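Long-range contacts in TRAP dicarboxylate transporter-DctP subunit (Marinobacter aquaeolei, PDB 4PFI), which probably serves as the periplasmic solute-binding component of a TRAP transporter, capturing a small, as yet unspecified solute for import: residues L104-F114 with F136-A147; E157-N165 with D216-I225. All coordinates share one frame; numbering follows the deposited sequence.

Overall arrangement
Interactions 1 and 2 follow one another along the chain: helix 134-145, which carries half of interaction 1, leads directly into strand 149-164, whose second half carries interaction 2. Their centres lie about 24 Å apart on opposite sides of the centre of the chain, and their nearest atoms are about 6 Å apart without touching. Interaction 1 packs a loop and 3-10 turn on a helix through apolar side chains, whereas interaction 2 pairs two strands of the sheet by hydrogen bonds. The far end of interaction 2 lies near the sodium site of Q234, N235 and G298, the side chain of N165 being about 6 Å from the ion. The molecule is in the ligand-free open state.

Interaction 1 (L104-F114 with F136-A147); sequences LADTVPETGLF and FISAFEPAYHNA
F114 and L113 meet F136 and F140 at one end of this contact, while V108, T111 and L104 gather round Y144 at the other. The rings of F114 and F140 are nearly parallel, 16° apart, but slid so far that they barely overlap, with centroids 5.6 Å apart. F114 also brings CZ to the edge of the F136 ring, 3.9 Å from its CE2. Beside it L113 CD2 lies at the edges of both helix phenylalanines, 3.6 Å from F136 CZ. F140 turns its own edge to the 3-10 backbone, its CE1 3.5 Å from E110 O.

Around Y144, V108 CG1 sits over one ring face, 4.1 Å from CE1. The methyl carbons T111 CG2 and L104 CD1 close on the hydroxyl end instead. With CG1 anti to its backbone N (chi1 -166°), V108 splits its branches: CG1 also packs on A143 CB, and CG2 on A147 CB. E110, bent at chi2, folds its carboxylate over A143, OE1 lying 3.2 Å from CB.

Behind this first shell, the loop and the 3-10 turn are each tied down by local bonds. T111 OG1 donates to V108 O (2.8 Å), which also accepts from T111 N, and L104 O takes three donors, V108 N, T107 N and T107 OG1. F154 of strand 149-164 meets the rings of both F114 and F140, and helix 318-339 touches L113 and F140. This is apolar packing of a loop and 3-10 turn on a helix, set against strands 149-164 and 244-252 as part of a helix-on-sheet layer in this family 7 solute-binding protein.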
loop_
_atom_site.group_PDB
_atom_site.type_symbol
_atom_site.label_atom_id
_atom_site.label_comp_id
_atom_site.label_asym_id
_atom_site.label_seq_id
_atom_site.Cartn_x
_atom_site.Cartn_y
_atom_site.Cartn_z
ATOM N N LEU A 104 -2.168 -0.657 10.244
ATOM C CA LEU A 104 -1.913 0.527 11.059
ATOM C C LEU A 104 -3.185 1.284 11.429
ATOM O O LEU A 104 -3.134 2.184 12.249
ATOM C CB LEU A 104 -1.017 1.494 10.279
ATOM C CG LEU A 104 0.440 1.132 10.015
ATOM C CD1 LEU A 104 1.065 2.219 9.120
ATOM C CD2 LEU A 104 1.172 1.014 11.330
ATOM N N ALA A 105 -4.314 0.925 10.824
ATOM C CA ALA A 105 -5.536 1.736 10.897
ATOM C C ALA A 105 -6.106 1.951 12.314
ATOM O O ALA A 105 -6.767 2.959 12.562
ATOM C CB ALA A 105 -6.624 1.141 9.983
ATOM N N ASP A 106 -5.862 1.023 13.238
ATOM C CA ASP A 106 -6.392 1.162 14.596
ATOM C C ASP A 106 -5.449 1.946 15.492
ATOM O O ASP A 106 -5.836 2.404 16.565
ATOM C CB ASP A 106 -6.668 -0.207 15.208
ATOM C CG ASP A 106 -7.975 -0.813 14.717
ATOM O OD1 ASP A 106 -9.012 -0.102 14.697
ATOM O OD2 ASP A 106 -7.963 -2.009 14.340
ATOM N N THR A 107 -4.210 2.109 15.050
ATOM C CA THR A 107 -3.222 2.855 15.822
ATOM C C THR A 107 -2.866 4.195 15.147
ATOM O O THR A 107 -2.732 5.219 15.827
ATOM C CB THR A 107 -1.942 2.004 16.038
ATOM O OG1 THR A 107 -1.514 1.455 14.780
ATOM C CG2 THR A 107 -2.212 0.861 16.981
ATOM N N VAL A 108 -2.731 4.177 13.816
ATOM C CA VAL A 108 -2.363 5.354 13.021
ATOM C C VAL A 108 -3.365 5.611 11.884
ATOM O O VAL A 108 -3.062 5.369 10.710
ATOM C CB VAL A 108 -0.973 5.159 12.380
ATOM C CG1 VAL A 108 -0.440 6.471 11.864
ATOM C CG2 VAL A 108 -0.018 4.533 13.382
ATOM N N PRO A 109 -4.553 6.124 12.231
ATOM C CA PRO A 109 -5.679 6.311 11.304
ATOM C C PRO A 109 -5.371 7.264 10.154
ATOM O O PRO A 109 -6.065 7.247 9.138
ATOM C CB PRO A 109 -6.779 6.908 12.189
ATOM C CG PRO A 109 -6.298 6.740 13.619
ATOM C CD PRO A 109 -4.812 6.717 13.551
ATOM N N GLU A 110 -4.328 8.068 10.310
ATOM C CA GLU A 110 -3.952 9.055 9.312
ATOM C C GLU A 110 -3.512 8.364 8.020
ATOM O O GLU A 110 -3.571 8.954 6.940
ATOM C CB GLU A 110 -2.824 9.944 9.856
ATOM C CG GLU A 110 -3.258 10.792 11.058
ATOM C CD GLU A 110 -3.467 9.981 12.343
ATOM O OE1 GLU A 110 -2.761 8.967 12.541
ATOM O OE2 GLU A 110 -4.336 10.359 13.164
ATOM N N THR A 111 -3.056 7.120 8.132
ATOM C CA THR A 111 -2.633 6.373 6.949
ATOM C C THR A 111 -3.837 6.078 6.036
ATOM O O THR A 111 -3.655 5.748 4.869
ATOM C CB THR A 111 -1.875 5.072 7.314
ATOM O OG1 THR A 111 -2.674 4.255 8.180
ATOM C CG2 THR A 111 -0.565 5.394 8.013
ATOM N N GLY A 112 -5.059 6.230 6.559
ATOM C CA GLY A 112 -6.250 6.120 5.735
ATOM C C GLY A 112 -6.209 7.051 4.527
ATOM O O GLY A 112 -6.843 6.798 3.516
ATOM N N LEU A 113 -5.477 8.149 4.646
ATOM C CA LEU A 113 -5.272 9.048 3.525
ATOM C C LEU A 113 -4.931 8.276 2.242
ATOM O O LEU A 113 -5.385 8.638 1.170
ATOM C CB LEU A 113 -4.133 10.018 3.850
ATOM C CG LEU A 113 -3.755 11.045 2.780
ATOM C CD1 LEU A 113 -4.687 12.257 2.842
ATOM C CD2 LEU A 113 -2.264 11.477 2.942
ATOM N N PHE A 114 -4.135 7.217 2.369
ATOM C CA PHE A 114 -3.630 6.466 1.221
ATOM C C PHE A 114 -4.632 5.513 0.594
ATOM O O PHE A 114 -4.355 4.950 -0.465
ATOM C CB PHE A 114 -2.363 5.683 1.612
ATOM C CG PHE A 114 -1.237 6.561 2.017
ATOM C CD1 PHE A 114 -0.713 7.474 1.114
ATOM C CD2 PHE A 114 -0.741 6.524 3.314
ATOM C CE1 PHE A 114 0.327 8.328 1.494
ATOM C CE2 PHE A 114 0.299 7.365 3.698
ATOM C CZ PHE A 114 0.835 8.277 2.777
ATOM N N PHE A 136 5.703 16.503 4.180
ATOM C CA PHE A 136 4.640 15.500 4.144
ATOM C C PHE A 136 4.992 14.366 5.105
ATOM O O PHE A 136 4.163 13.943 5.913
ATOM C CB PHE A 136 4.459 14.965 2.729
ATOM C CG PHE A 136 3.315 14.014 2.585
ATOM C CD1 PHE A 136 2.013 14.487 2.473
ATOM C CD2 PHE A 136 3.535 12.643 2.541
ATOM C CE1 PHE A 136 0.945 13.614 2.340
ATOM C CE2 PHE A 136 2.469 11.756 2.401
ATOM C CZ PHE A 136 1.172 12.245 2.299
ATOM N N ILE A 137 6.234 13.894 5.043
ATOM C CA ILE A 137 6.673 12.850 5.953
ATOM C C ILE A 137 6.500 13.328 7.393
ATOM O O ILE A 137 5.918 12.631 8.223
ATOM C CB ILE A 137 8.151 12.467 5.702
ATOM C CG1 ILE A 137 8.299 11.835 4.309
ATOM C CG2 ILE A 137 8.663 11.517 6.803
ATOM C CD1 ILE A 137 9.695 11.257 4.019
ATOM N N SER A 138 6.990 14.530 7.680
ATOM C CA SER A 138 6.986 15.047 9.039
ATOM C C SER A 138 5.564 15.170 9.590
ATOM O O SER A 138 5.340 14.965 10.780
ATOM C CB SER A 138 7.722 16.395 9.121
ATOM O OG SER A 138 7.203 17.330 8.193
ATOM N N ALA A 139 4.601 15.490 8.734
ATOM C CA ALA A 139 3.206 15.574 9.173
ATOM C C ALA A 139 2.706 14.226 9.743
ATOM O O ALA A 139 1.775 14.184 10.552
ATOM C CB ALA A 139 2.299 16.063 8.023
ATOM N N PHE A 140 3.355 13.136 9.349
ATOM C CA PHE A 140 2.938 11.812 9.764
ATOM C C PHE A 140 3.715 11.309 10.947
ATOM O O PHE A 140 3.211 10.488 11.708
ATOM C CB PHE A 140 3.134 10.825 8.618
ATOM C CG PHE A 140 1.952 10.692 7.730
ATOM C CD1 PHE A 140 0.894 9.881 8.095
ATOM C CD2 PHE A 140 1.911 11.344 6.518
ATOM C CE1 PHE A 140 -0.199 9.725 7.260
ATOM C CE2 PHE A 140 0.830 11.193 5.676
ATOM C CZ PHE A 140 -0.234 10.377 6.044
ATOM N N GLU A 141 4.953 11.776 11.075
ATOM C CA GLU A 141 5.867 11.302 12.123
ATOM C C GLU A 141 5.250 11.216 13.523
ATOM O O GLU A 141 5.427 10.221 14.210
ATOM C CB GLU A 141 7.130 12.172 12.180
ATOM C CG GLU A 141 8.211 11.776 11.190
ATOM C CD GLU A 141 9.470 12.642 11.300
ATOM O OE1 GLU A 141 9.913 12.947 12.440
ATOM O OE2 GLU A 141 10.012 13.027 10.238
ATOM N N PRO A 142 4.550 12.271 13.962
ATOM C CA PRO A 142 3.941 12.281 15.299
ATOM C C PRO A 142 2.893 11.177 15.468
ATOM O O PRO A 142 2.854 10.546 16.524
ATOM C CB PRO A 142 3.288 13.666 15.376
ATOM C CG PRO A 142 4.012 14.491 14.372
ATOM C CD PRO A 142 4.342 13.549 13.262
ATOM N N ALA A 143 2.069 10.939 14.445
ATOM C CA ALA A 143 1.033 9.911 14.532
ATOM C C ALA A 143 1.675 8.540 14.734
ATOM O O ALA A 143 1.160 7.699 15.475
ATOM C CB ALA A 143 0.161 9.923 13.292
ATOM N N TYR A 144 2.815 8.332 14.084
ATOM C CA TYR A 144 3.551 7.080 14.204
ATOM C C TYR A 144 4.221 6.934 15.565
ATOM O O TYR A 144 4.232 5.841 16.146
ATOM C CB TYR A 144 4.618 6.988 13.114
ATOM C CG TYR A 144 4.105 6.440 11.801
ATOM C CD1 TYR A 144 3.492 7.272 10.883
ATOM C CD2 TYR A 144 4.241 5.098 11.480
ATOM C CE1 TYR A 144 3.031 6.798 9.705
ATOM C CE2 TYR A 144 3.781 4.609 10.285
ATOM C CZ TYR A 144 3.176 5.472 9.404
ATOM O OH TYR A 144 2.705 5.054 8.198
ATOM N N HIS A 145 4.804 8.037 16.048
ATOM C CA HIS A 145 5.457 8.077 17.354
ATOM C C HIS A 145 4.425 7.719 18.393
ATOM O O HIS A 145 4.683 6.923 19.284
ATOM C CB HIS A 145 6.037 9.460 17.649
ATOM C CG HIS A 145 7.344 9.737 16.965
ATOM N ND1 HIS A 145 8.428 8.886 17.050
ATOM C CD2 HIS A 145 7.753 10.788 16.213
ATOM C CE1 HIS A 145 9.439 9.393 16.367
ATOM N NE2 HIS A 145 9.056 10.545 15.846
ATOM N N ASN A 146 3.236 8.287 18.242
ATOM C CA ASN A 146 2.109 7.994 19.122
ATOM C C ASN A 146 1.806 6.493 19.215
ATOM O O ASN A 146 1.190 6.043 20.175
ATOM C CB ASN A 146 0.871 8.758 18.642
ATOM C CG ASN A 146 -0.269 8.715 19.635
ATOM O OD1 ASN A 146 -1.179 7.891 19.508
ATOM N ND2 ASN A 146 -0.241 9.614 20.621
ATOM N N ALA A 147 2.234 5.724 18.216
ATOM C CA ALA A 147 2.079 4.262 18.222
ATOM C C ALA A 147 3.405 3.572 18.557
ATOM O O ALA A 147 3.518 2.347 18.464
ATOM C CB ALA A 147 1.542 3.763 16.862
#

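Interaction 2 (E157-N165 with D216-I225); sequences EGWMTWTAN and DGQSNPVFAI
The F223 ring meets E157 edge-on: the carbonyl oxygen of E157 lies in the ring plane, 3.2 Å from CE2, while A224 CB sits above one face near the rim. The W162 indole also offers its edge, with S219 OG 3.3 Å from CD1; beyond the two segments, F174, F191 and F312 meet this indole edge-to-face. The same S219 hydroxyl makes a weak bond to T161 O.

The side-chain amides of Q218 and N220 are linked in a short chain of hydrogen bonds that runs on to T163 OG1. Q218 is folded back, bent at chi1 (59°) and again at chi2, which brings NE2 to T163 OG1 at 2.9 Å, nearly straight (174°) and in the plane of the amide. Its OE1 accepts from N220 ND2 at 2.7 Å almost directly in line with the C=O bond, so the amide is gripped at both ends. T163 OG1 is bonded in addition to Q234 OE1, and T163 CG2 meets I225 CD1 tip to tip.

Strands 161-164 and 217-220 run antiparallel, their axes at 161°. T161 with N220 and T163 with Q218 are hydrogen-bonded pairs, the bond from T163 N to Q218 O being 2.8 Å long; W162 with S219 is the non-hydrogen-bonded pair between them. Where the strands part, selenomethionine M160 lies alongside P221, SE 3.7 Å from CD, and a water bridges W159 O to V222 N at the start of the helix in which P221 occupies the N-cap position. A second water links N165 N to D216 O at the other end.

Strand 217-220 also pairs in parallel with 178-180, and strand 149-164 with 236-239 and 244-252. The contact is thus an antiparallel pair within the mixed sheet of this family 7 solute-binding protein, in which 217-220 runs on through P221 into helix 222-228.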
loop_
_atom_site.group_PDB
_atom_site.type_symbol
_atom_site.label_atom_id
_atom_site.label_comp_id
_atom_site.label_asym_id
_atom_site.label_seq_id
_atom_site.Cartn_x
_atom_site.Cartn_y
_atom_site.Cartn_z
ATOM N N GLU A 157 3.573 0.428 -4.141
ATOM C CA GLU A 157 3.550 -0.982 -4.585
ATOM C C GLU A 157 2.718 -1.132 -5.852
ATOM O O GLU A 157 2.686 -2.197 -6.475
ATOM C CB GLU A 157 3.059 -1.925 -3.489
ATOM C CG GLU A 157 3.670 -1.610 -2.152
ATOM C CD GLU A 157 3.322 -2.619 -1.057
ATOM O OE1 GLU A 157 2.480 -2.287 -0.187
ATOM O OE2 GLU A 157 3.898 -3.736 -1.044
ATOM N N GLY A 158 2.076 -0.052 -6.265
ATOM C CA GLY A 158 1.408 -0.045 -7.544
ATOM C C GLY A 158 -0.013 0.472 -7.466
ATOM O O GLY A 158 -0.579 0.620 -6.379
ATOM N N TRP A 159 -0.581 0.788 -8.621
ATOM C CA TRP A 159 -1.975 1.157 -8.708
ATOM C C TRP A 159 -2.865 0.028 -8.175
ATOM O O TRP A 159 -2.713 -1.124 -8.590
ATOM C CB TRP A 159 -2.317 1.396 -10.172
ATOM C CG TRP A 159 -1.939 2.740 -10.686
ATOM C CD1 TRP A 159 -1.041 3.019 -11.659
ATOM C CD2 TRP A 159 -2.454 4.003 -10.234
ATOM N NE1 TRP A 159 -0.951 4.387 -11.847
ATOM C CE2 TRP A 159 -1.811 5.011 -10.988
ATOM C CE3 TRP A 159 -3.396 4.371 -9.272
ATOM C CZ2 TRP A 159 -2.080 6.368 -10.812
ATOM C CZ3 TRP A 159 -3.658 5.721 -9.088
ATOM C CH2 TRP A 159 -3.005 6.705 -9.862
HETATM N N MSE A 160 -3.818 0.336 -7.300
HETATM C CA MSE A 160 -4.848 -0.655 -6.933
HETATM C C MSE A 160 -5.646 -1.001 -8.206
HETATM O O MSE A 160 -5.968 -0.120 -9.000
HETATM C CB MSE A 160 -5.785 -0.142 -5.839
HETATM C CG MSE A 160 -5.082 0.153 -4.516
HETATM SE SE MSE A 160 -4.431 -1.471 -3.635
HETATM C CE MSE A 160 -6.127 -2.110 -2.847
ATOM N N THR A 161 -5.967 -2.274 -8.390
ATOM C CA THR A 161 -6.693 -2.720 -9.567
ATOM C C THR A 161 -7.937 -3.479 -9.119
ATOM O O THR A 161 -7.913 -4.142 -8.089
ATOM C CB THR A 161 -5.791 -3.616 -10.426
ATOM O OG1 THR A 161 -4.747 -2.814 -11.023
ATOM C CG2 THR A 161 -6.596 -4.306 -11.519
ATOM N N TRP A 162 -9.045 -3.340 -9.835
ATOM C CA TRP A 162 -10.297 -3.958 -9.408
ATOM C C TRP A 162 -10.553 -5.229 -10.235
ATOM O O TRP A 162 -10.272 -5.248 -11.432
ATOM C CB TRP A 162 -11.462 -3.006 -9.642
ATOM C CG TRP A 162 -11.387 -1.698 -8.933
ATOM C CD1 TRP A 162 -10.575 -1.375 -7.904
ATOM C CD2 TRP A 162 -12.180 -0.544 -9.192
ATOM N NE1 TRP A 162 -10.816 -0.080 -7.484
ATOM C CE2 TRP A 162 -11.798 0.453 -8.270
ATOM C CE3 TRP A 162 -13.174 -0.243 -10.119
ATOM C CZ2 TRP A 162 -12.369 1.710 -8.246
ATOM C CZ3 TRP A 162 -13.744 1.017 -10.094
ATOM C CH2 TRP A 162 -13.344 1.970 -9.162
ATOM N N THR A 163 -11.076 -6.283 -9.611
ATOM C CA THR A 163 -11.576 -7.433 -10.348
ATOM C C THR A 163 -13.015 -7.719 -9.936
ATOM O O THR A 163 -13.450 -7.386 -8.828
ATOM C CB THR A 163 -10.741 -8.737 -10.107
ATOM O OG1 THR A 163 -10.868 -9.171 -8.753
ATOM C CG2 THR A 163 -9.301 -8.519 -10.366
ATOM N N ALA A 164 -13.735 -8.334 -10.865
ATOM C CA ALA A 164 -15.074 -8.788 -10.658
ATOM C C ALA A 164 -15.451 -9.687 -11.841
ATOM O O ALA A 164 -14.625 -9.984 -12.713
ATOM C CB ALA A 164 -16.020 -7.609 -10.561
ATOM N N ASN A 165 -16.714 -10.114 -11.858
ATOM C CA ASN A 165 -17.231 -10.858 -12.984
ATOM C C ASN A 165 -18.063 -10.005 -13.931
ATOM O O ASN A 165 -18.869 -10.523 -14.692
ATOM C CB ASN A 165 -17.958 -12.102 -12.507
ATOM C CG ASN A 165 -16.997 -13.197 -12.159
ATOM O OD1 ASN A 165 -15.969 -13.358 -12.821
ATOM N ND2 ASN A 165 -17.290 -13.937 -11.104
ATOM N N ASP A 216 -18.102 -10.681 -4.780
ATOM C CA ASP A 216 -18.228 -10.351 -6.209
ATOM C C ASP A 216 -16.974 -9.779 -6.852
ATOM O O ASP A 216 -16.749 -9.945 -8.046
ATOM C CB ASP A 216 -19.419 -9.429 -6.408
ATOM C CG ASP A 216 -20.710 -10.096 -5.953
ATOM O OD1 ASP A 216 -21.066 -11.154 -6.551
ATOM O OD2 ASP A 216 -21.317 -9.636 -4.961
ATOM N N GLY A 217 -16.124 -9.154 -6.059
ATOM C CA GLY A 217 -14.867 -8.670 -6.589
ATOM C C GLY A 217 -13.960 -8.226 -5.480
ATOM O O GLY A 217 -14.305 -8.312 -4.302
ATOM N N GLN A 218 -12.787 -7.771 -5.849
ATOM C CA GLN A 218 -11.827 -7.253 -4.886
ATOM C C GLN A 218 -10.890 -6.298 -5.570
ATOM O O GLN A 218 -10.937 -6.114 -6.785
ATOM C CB GLN A 218 -11.027 -8.374 -4.204
ATOM C CG GLN A 218 -10.207 -9.290 -5.151
ATOM C CD GLN A 218 -8.905 -8.669 -5.614
ATOM O OE1 GLN A 218 -7.999 -8.394 -4.821
ATOM N NE2 GLN A 218 -8.830 -8.391 -6.894
ATOM N N SER A 219 -10.012 -5.729 -4.750
ATOM C CA SER A 219 -9.073 -4.716 -5.151
ATOM C C SER A 219 -7.699 -5.009 -4.564
ATOM O O SER A 219 -7.573 -5.333 -3.402
ATOM C CB SER A 219 -9.541 -3.327 -4.659
ATOM O OG SER A 219 -8.786 -2.321 -5.329
ATOM N N ASN A 220 -6.677 -4.863 -5.389
ATOM C CA ASN A 220 -5.290 -5.145 -5.019
ATOM C C ASN A 220 -4.419 -4.768 -6.200
ATOM O O ASN A 220 -4.909 -4.690 -7.326
ATOM C CB ASN A 220 -5.092 -6.648 -4.748
ATOM C CG ASN A 220 -5.166 -6.989 -3.292
ATOM O OD1 ASN A 220 -4.354 -6.515 -2.515
ATOM N ND2 ASN A 220 -6.159 -7.780 -2.903
ATOM N N PRO A 221 -3.120 -4.569 -5.956
ATOM C CA PRO A 221 -2.213 -4.379 -7.087
ATOM C C PRO A 221 -2.076 -5.679 -7.896
ATOM O O PRO A 221 -2.290 -6.785 -7.378
ATOM C CB PRO A 221 -0.888 -3.956 -6.434
ATOM C CG PRO A 221 -0.977 -4.408 -5.015
ATOM C CD PRO A 221 -2.436 -4.435 -4.653
ATOM N N VAL A 222 -1.774 -5.529 -9.179
ATOM C CA VAL A 222 -1.726 -6.641 -10.104
ATOM C C VAL A 222 -0.826 -7.800 -9.636
ATOM O O VAL A 222 -1.210 -8.959 -9.797
ATOM C CB VAL A 222 -1.277 -6.148 -11.495
ATOM C CG1 VAL A 222 -0.894 -7.306 -12.384
ATOM C CG2 VAL A 222 -2.399 -5.364 -12.132
ATOM N N PHE A 223 0.348 -7.518 -9.057
ATOM C CA PHE A 223 1.204 -8.620 -8.607
ATOM C C PHE A 223 0.555 -9.446 -7.523
ATOM O O PHE A 223 0.785 -10.633 -7.455
ATOM C CB PHE A 223 2.612 -8.184 -8.138
ATOM C CG PHE A 223 2.628 -7.434 -6.861
ATOM C CD1 PHE A 223 2.780 -8.086 -5.637
ATOM C CD2 PHE A 223 2.506 -6.030 -6.872
ATOM C CE1 PHE A 223 2.811 -7.312 -4.420
ATOM C CE2 PHE A 223 2.524 -5.288 -5.701
ATOM C CZ PHE A 223 2.678 -5.922 -4.471
ATOM N N ALA A 224 -0.220 -8.818 -6.650
ATOM C CA ALA A 224 -0.866 -9.561 -5.580
ATOM C C ALA A 224 -2.023 -10.426 -6.161
ATOM O O ALA A 224 -2.240 -11.570 -5.740
ATOM C CB ALA A 224 -1.374 -8.620 -4.516
ATOM N N ILE A 225 -2.738 -9.882 -7.151
ATOM C CA ILE A 225 -3.792 -10.615 -7.843
ATOM C C ILE A 225 -3.235 -11.881 -8.534
ATOM O O ILE A 225 -3.806 -12.970 -8.416
ATOM C CB ILE A 225 -4.476 -9.707 -8.876
ATOM C CG1 ILE A 225 -5.280 -8.624 -8.138
ATOM C CG2 ILE A 225 -5.374 -10.510 -9.807
ATOM C CD1 ILE A 225 -5.730 -7.471 -9.030
HETATM O O HOH W 1 -1.165 -2.860 -10.157
HETATM O O HOH W 2 -18.936 -9.706 -10.009
#